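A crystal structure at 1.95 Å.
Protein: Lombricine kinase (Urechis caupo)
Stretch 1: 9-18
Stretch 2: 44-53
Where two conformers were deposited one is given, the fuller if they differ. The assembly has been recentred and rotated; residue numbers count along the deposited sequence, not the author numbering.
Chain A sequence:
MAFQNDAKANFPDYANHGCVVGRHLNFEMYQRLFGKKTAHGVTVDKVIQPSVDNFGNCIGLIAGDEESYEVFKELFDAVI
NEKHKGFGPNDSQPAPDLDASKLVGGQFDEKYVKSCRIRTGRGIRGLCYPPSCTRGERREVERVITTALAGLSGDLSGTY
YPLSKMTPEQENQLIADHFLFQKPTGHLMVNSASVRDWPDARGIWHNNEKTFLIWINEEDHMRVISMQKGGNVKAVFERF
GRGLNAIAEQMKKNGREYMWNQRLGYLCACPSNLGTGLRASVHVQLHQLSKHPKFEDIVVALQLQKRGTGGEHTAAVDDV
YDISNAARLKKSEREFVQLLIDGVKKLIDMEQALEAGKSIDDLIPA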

ATOM      1  N   ALA A   9      11.402 -14.968  15.115  1.00 21.04           N
ATOM      2  CA  ALA A   9      11.988 -14.180  14.044  1.00 13.98           C
ATOM      3  C   ALA A   9      11.000 -13.125  13.538  1.00 15.90           C
ATOM      4  O   ALA A   9      11.396 -12.093  12.988  1.00 21.15           O
ATOM      5  CB  ALA A   9      12.410 -15.097  12.899  1.00 14.72           C
ATOM      6  N   ASN A  10       9.713 -13.385  13.739  1.00 19.14           N
ATOM      7  CA  ASN A  10       8.669 -12.633  13.061  1.00 17.03           C
ATOM      8  C   ASN A  10       7.871 -11.685  13.937  1.00 12.58           C
ATOM      9  O   ASN A  10       7.061 -10.913  13.436  1.00 13.39           O
ATOM     10  CB  ASN A  10       7.715 -13.603  12.380  1.00 13.97           C
ATOM     11  CG  ASN A  10       8.257 -14.100  11.055  1.00 16.83           C
ATOM     12  OD1 ASN A  10       8.390 -13.335  10.104  1.00 18.82           O
ATOM     13  ND2 ASN A  10       8.562 -15.386  10.985  1.00 22.01           N
ATOM     14  N   PHE A  11       8.097 -11.738  15.240  1.00 13.40           N
ATOM     15  CA  PHE A  11       7.287 -10.969  16.161  1.00 12.94           C
ATOM     16  C   PHE A  11       7.457  -9.487  15.882  1.00 13.54           C
ATOM     17  O   PHE A  11       8.573  -8.989  15.836  1.00 13.06           O
ATOM     18  CB  PHE A  11       7.680 -11.292  17.602  1.00 16.66           C
ATOM     19  CG  PHE A  11       6.808 -10.638  18.632  1.00 13.29           C
ATOM     20  CD1 PHE A  11       5.462 -10.950  18.722  1.00 15.74           C
ATOM     21  CD2 PHE A  11       7.343  -9.722  19.528  1.00 14.36           C
ATOM     22  CE1 PHE A  11       4.661 -10.350  19.685  1.00 18.93           C
ATOM     23  CE2 PHE A  11       6.550  -9.127  20.488  1.00 15.66           C
ATOM     24  CZ  PHE A  11       5.212  -9.437  20.565  1.00 21.47           C
ATOM     25  N   PRO A  12       6.345  -8.778  15.667  1.00 14.80           N
ATOM     26  CA  PRO A  12       6.440  -7.336  15.444  1.00 22.54           C
ATOM     27  C   PRO A  12       7.101  -6.632  16.613  1.00 13.22           C
ATOM     28  O   PRO A  12       7.024  -7.115  17.734  1.00 18.98           O
ATOM     29  CB  PRO A  12       4.978  -6.899  15.335  1.00 11.90           C
ATOM     30  CG  PRO A  12       4.256  -8.121  14.863  1.00 11.23           C
ATOM     31  CD  PRO A  12       4.976  -9.283  15.475  1.00 13.27           C
ATOM     32  N   ASP A  13       7.744  -5.508  16.331  1.00 17.04           N
ATOM     33  CA  ASP A  13       8.265  -4.632  17.362  1.00 24.85           C
ATOM     34  C   ASP A  13       7.229  -3.550  17.591  1.00 13.38           C
ATOM     35  O   ASP A  13       7.068  -2.643  16.773  1.00 22.78           O
ATOM     36  CB  ASP A  13       9.594  -4.011  16.920  1.00 23.99           C
ATOM     37  CG  ASP A  13      10.168  -3.074  17.958  1.00 23.37           C
ATOM     38  OD1 ASP A  13       9.529  -2.906  19.021  1.00 20.13           O
ATOM     39  OD2 ASP A  13      11.258  -2.515  17.718  1.00 32.47           O
ATOM     40  N   TYR A  14       6.512  -3.654  18.699  1.00 14.50           N
ATOM     41  CA  TYR A  14       5.416  -2.743  18.964  1.00 12.72           C
ATOM     42  C   TYR A  14       5.878  -1.538  19.776  1.00 12.12           C
ATOM     43  O   TYR A  14       5.064  -0.788  20.292  1.00 12.54           O
ATOM     44  CB  TYR A  14       4.267  -3.473  19.664  1.00 12.47           C
ATOM     45  CG  TYR A  14       3.427  -4.281  18.695  1.00 11.79           C
ATOM     46  CD1 TYR A  14       3.405  -5.667  18.738  1.00 12.13           C
ATOM     47  CD2 TYR A  14       2.682  -3.646  17.709  1.00 11.49           C
ATOM     48  CE1 TYR A  14       2.636  -6.399  17.838  1.00 11.48           C
ATOM     49  CE2 TYR A  14       1.919  -4.371  16.802  1.00 14.95           C
ATOM     50  CZ  TYR A  14       1.901  -5.742  16.869  1.00 11.50           C
ATOM     51  OH  TYR A  14       1.137  -6.450  15.955  1.00 12.92           O
ATOM     52  N   ALA A  15       7.189  -1.361  19.882  1.00 25.37           N
ATOM     53  CA  ALA A  15       7.728  -0.190  20.547  1.00 30.96           C
ATOM     54  C   ALA A  15       7.222   1.034  19.808  1.00 26.98           C
ATOM     55  O   ALA A  15       7.289   1.105  18.576  1.00 14.56           O
ATOM     56  CB  ALA A  15       9.254  -0.225  20.558  1.00 28.35           C
ATOM     57  N   ASN A  16       6.675   1.977  20.565  1.00 23.95           N
ATOM     58  CA  ASN A  16       6.233   3.251  20.013  1.00 30.82           C
ATOM     59  C   ASN A  16       4.981   3.100  19.150  1.00 25.61           C
ATOM     60  O   ASN A  16       4.668   3.967  18.339  1.00 21.00           O
ATOM     61  CB  ASN A  16       7.367   3.895  19.210  1.00 20.28           C
ATOM     62  CG  ASN A  16       8.609   4.149  20.052  1.00 41.82           C
ATOM     63  OD1 ASN A  16       8.606   4.997  20.952  1.00 36.12           O
ATOM     64  ND2 ASN A  16       9.680   3.418  19.762  1.00 42.13           N
ATOM     65  N   HIS A  17       4.275   1.990  19.332  1.00 19.52           N
ATOM     66  CA  HIS A  17       3.011   1.751  18.642  1.00 21.62           C
ATOM     67  C   HIS A  17       1.844   1.960  19.594  1.00 16.10           C
ATOM     68  O   HIS A  17       1.778   1.336  20.652  1.00 25.16           O
ATOM     69  CB  HIS A  17       2.953   0.327  18.095  1.00 19.24           C
ATOM     70  CG  HIS A  17       3.692   0.137  16.811  1.00 15.19           C
ATOM     71  ND1 HIS A  17       5.060   0.265  16.712  1.00 16.52           N
ATOM     72  CD2 HIS A  17       3.254  -0.192  15.572  1.00 26.29           C
ATOM     73  CE1 HIS A  17       5.433   0.027  15.467  1.00 17.20           C
ATOM     74  NE2 HIS A  17       4.356  -0.252  14.755  1.00 18.56           N
ATOM     75  N   GLY A  18       0.921   2.834  19.209  1.00 19.73           N
ATOM     76  CA  GLY A  18      -0.276   3.076  19.991  1.00 18.38           C
ATOM     77  C   GLY A  18      -1.428   2.197  19.539  1.00 10.55           C
ATOM     78  O   GLY A  18      -2.577   2.444  19.896  1.00 14.15           O
TER
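Stretch 2, residues 44-53: VDKVIQPSVD

Stretch 2 is helical from Val-44 to Asp-53. It is kinked where the N atoms of Pro-50 and Ser-51 lack a bond to the turn before. Stretch 1 leaves its helix at Phe-11 and continues as loop, with a type II beta turn from Tyr-14 to His-17. The two run broadly in the same direction: Asn-10 lies nearest Asp-45, with CA atoms 8.7 Å apart, and Pro-12 lies nearest Val-52, with CA atoms 6.4 Å apart. The contact is small, burying 324 Å² in all.

The apolar fit centres on Pro-12. Its CA-to-CB bond points toward the helix, and CG rests over the shallow gap between the tips of Ile-48 and Val-52, which lie one turn apart. Pro-12 CG is 3.8 Å from Ile-48 CD1 and also 3.8 Å from Val-52 CG2. Val-52 has the largest covered area in the contact. Phe-11 and Asp-13, flanking the proline, point away.

Tyr-14 starts sideways, but its ring carries the hydroxyl to the helix. Tyr-14 OH lies 3.7 Å from Ile-48 CD1 and 3.8 Å from Val-52 CG2. Tyr-14 OH donates a hydrogen bond to Ser-51 OG at 2.7 Å, at the ring edge. Ser-51 OG in turn donates a hydrogen bond to Ile-48 O, very short at 2.4 Å, so the tyrosine is linked through the serine to the helix backbone.

The CA-to-CB bond of His-17 points toward the helix, and the ring meets it edge-on. His-17 NE2 donates to Val-52 O at 2.6 Å, and His-17 CD2 lies 3.1 Å from Ser-51 O. On the loop side, His-17 ND1 donates to Ala-15 O at 3.0 Å, so the ring bridges the turn and the helix.

At the other end the fit is loose: Asn-10 OD1 approaches Asp-45 OD2 only to 4.4 Å.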

ATOM      1  N   VAL A  44      -2.095 -15.001  10.899  1.00 15.34           N
ATOM      2  CA  VAL A  44      -2.022 -13.992  11.945  1.00 28.58           C
ATOM      3  C   VAL A  44      -1.319 -12.751  11.407  1.00 15.34           C
ATOM      4  O   VAL A  44      -1.754 -11.631  11.649  1.00 15.37           O
ATOM      5  CB  VAL A  44      -1.295 -14.511  13.210  1.00 30.13           C
ATOM      6  CG1 VAL A  44       0.204 -14.674  12.961  1.00 12.66           C
ATOM      7  CG2 VAL A  44      -1.543 -13.572  14.383  1.00 34.36           C
ATOM      8  N   ASP A  45      -0.248 -12.963  10.650  1.00 18.82           N
ATOM      9  CA  ASP A  45       0.516 -11.861  10.097  1.00 18.90           C
ATOM     10  C   ASP A  45      -0.349 -10.960   9.244  1.00 20.70           C
ATOM     11  O   ASP A  45      -0.246  -9.747   9.341  1.00 13.91           O
ATOM     12  CB  ASP A  45       1.704 -12.372   9.288  1.00 40.54           C
ATOM     13  CG  ASP A  45       2.947 -12.500  10.124  1.00 41.21           C
ATOM     14  OD1 ASP A  45       2.845 -12.271  11.349  1.00 19.70           O
ATOM     15  OD2 ASP A  45       4.016 -12.814   9.563  1.00 34.84           O
ATOM     16  N   LYS A  46      -1.192 -11.559   8.409  1.00 13.33           N
ATOM     17  CA  LYS A  46      -2.145 -10.804   7.599  1.00 22.36           C
ATOM     18  C   LYS A  46      -3.091  -9.943   8.445  1.00 25.73           C
ATOM     19  O   LYS A  46      -3.298  -8.769   8.155  1.00  9.34           O
ATOM     20  CB  LYS A  46      -2.990 -11.757   6.748  1.00 13.34           C
ATOM     21  CG  LYS A  46      -4.045 -11.041   5.925  1.00 24.55           C
ATOM     22  CD  LYS A  46      -3.405 -10.209   4.840  1.00 11.74           C
ATOM     23  CE  LYS A  46      -4.388  -9.267   4.208  1.00  9.77           C
ATOM     24  NZ  LYS A  46      -3.762  -8.521   3.075  1.00 11.39           N
ATOM     25  N   VAL A  47      -3.695 -10.525   9.475  1.00 20.05           N
ATOM     26  CA  VAL A  47      -4.720  -9.791  10.205  1.00 15.84           C
ATOM     27  C   VAL A  47      -4.114  -8.711  11.092  1.00 15.54           C
ATOM     28  O   VAL A  47      -4.796  -7.761  11.466  1.00 17.33           O
ATOM     29  CB  VAL A  47      -5.620 -10.713  11.041  1.00 15.49           C
ATOM     30  CG1 VAL A  47      -6.223 -11.790  10.148  1.00 18.19           C
ATOM     31  CG2 VAL A  47      -4.845 -11.326  12.212  1.00 10.89           C
ATOM     32  N   ILE A  48      -2.829  -8.832  11.409  1.00 13.81           N
ATOM     33  CA  ILE A  48      -2.195  -7.834  12.275  1.00 16.51           C
ATOM     34  C   ILE A  48      -1.300  -6.863  11.522  1.00 12.74           C
ATOM     35  O   ILE A  48      -0.752  -5.935  12.117  1.00 21.26           O
ATOM     36  CB  ILE A  48      -1.366  -8.486  13.396  1.00 10.37           C
ATOM     37  CG1 ILE A  48      -0.136  -9.183  12.816  1.00 10.84           C
ATOM     38  CG2 ILE A  48      -2.224  -9.455  14.194  1.00 19.23           C
ATOM     39  CD1 ILE A  48       0.915  -9.487  13.831  1.00 11.18           C
ATOM     40  N   GLN A  49      -1.147  -7.060  10.219  1.00 14.90           N
ATOM     41  CA  GLN A  49      -0.247  -6.208   9.436  1.00  9.08           C
ATOM     42  C   GLN A  49      -0.442  -4.711   9.697  1.00 15.48           C
ATOM     43  O   GLN A  49       0.525  -4.001   9.960  1.00 15.31           O
ATOM     44  CB  GLN A  49      -0.383  -6.476   7.943  1.00 14.64           C
ATOM     45  CG  GLN A  49       0.631  -5.696   7.114  1.00 17.44           C
ATOM     46  CD  GLN A  49       2.063  -6.065   7.441  1.00  9.71           C
ATOM     47  OE1 GLN A  49       2.471  -7.201   7.260  1.00  9.55           O
ATOM     48  NE2 GLN A  49       2.835  -5.097   7.929  1.00 11.34           N
ATOM     49  N   PRO A  50      -1.689  -4.221   9.609  1.00  9.65           N
ATOM     50  CA  PRO A  50      -1.938  -2.790   9.819  1.00  8.44           C
ATOM     51  C   PRO A  50      -1.391  -2.291  11.154  1.00  9.10           C
ATOM     52  O   PRO A  50      -0.910  -1.159  11.249  1.00  9.38           O
ATOM     53  CB  PRO A  50      -3.464  -2.694   9.816  1.00 10.72           C
ATOM     54  CG  PRO A  50      -3.917  -3.879   9.033  1.00 20.79           C
ATOM     55  CD  PRO A  50      -2.925  -4.963   9.317  1.00 10.30           C
ATOM     56  N   SER A  51      -1.479  -3.148  12.165  1.00 18.00           N
ATOM     57  CA  SER A  51      -1.048  -2.799  13.515  0.75 16.17           C
ATOM     58  C   SER A  51       0.458  -2.554  13.582  1.00 18.87           C
ATOM     59  O   SER A  51       0.940  -1.839  14.455  1.00 10.94           O
ATOM     60  CB  SER A  51      -1.436  -3.903  14.501  0.75 13.81           C
ATOM     61  OG  SER A  51      -0.585  -5.026  14.379  0.75  9.92           O
ATOM     62  N   VAL A  52       1.198  -3.136  12.649  1.00  9.96           N
ATOM     63  CA  VAL A  52       2.635  -2.971  12.622  1.00 17.38           C
ATOM     64  C   VAL A  52       3.038  -1.719  11.832  1.00 15.22           C
ATOM     65  O   VAL A  52       3.878  -0.941  12.295  1.00 16.89           O
ATOM     66  CB  VAL A  52       3.319  -4.224  12.030  1.00 11.72           C
ATOM     67  CG1 VAL A  52       4.823  -4.191  12.287  1.00 11.62           C
ATOM     68  CG2 VAL A  52       2.709  -5.484  12.622  1.00 16.69           C
ATOM     69  N   ASP A  53       2.433  -1.525  10.658  1.00  9.13           N
ATOM     70  CA  ASP A  53       2.777  -0.412   9.764  1.00  8.77           C
ATOM     71  C   ASP A  53       2.471   0.948  10.374  1.00 20.55           C
ATOM     72  O   ASP A  53       3.221   1.913  10.193  1.00 12.65           O
ATOM     73  CB  ASP A  53       1.996  -0.513   8.459  1.00 12.98           C
ATOM     74  CG  ASP A  53       2.312  -1.773   7.676  1.00 10.89           C
ATOM     75  OD1 ASP A  53       3.484  -2.198   7.661  1.00 16.82           O
ATOM     76  OD2 ASP A  53       1.382  -2.336   7.071  1.00 17.02           O
TER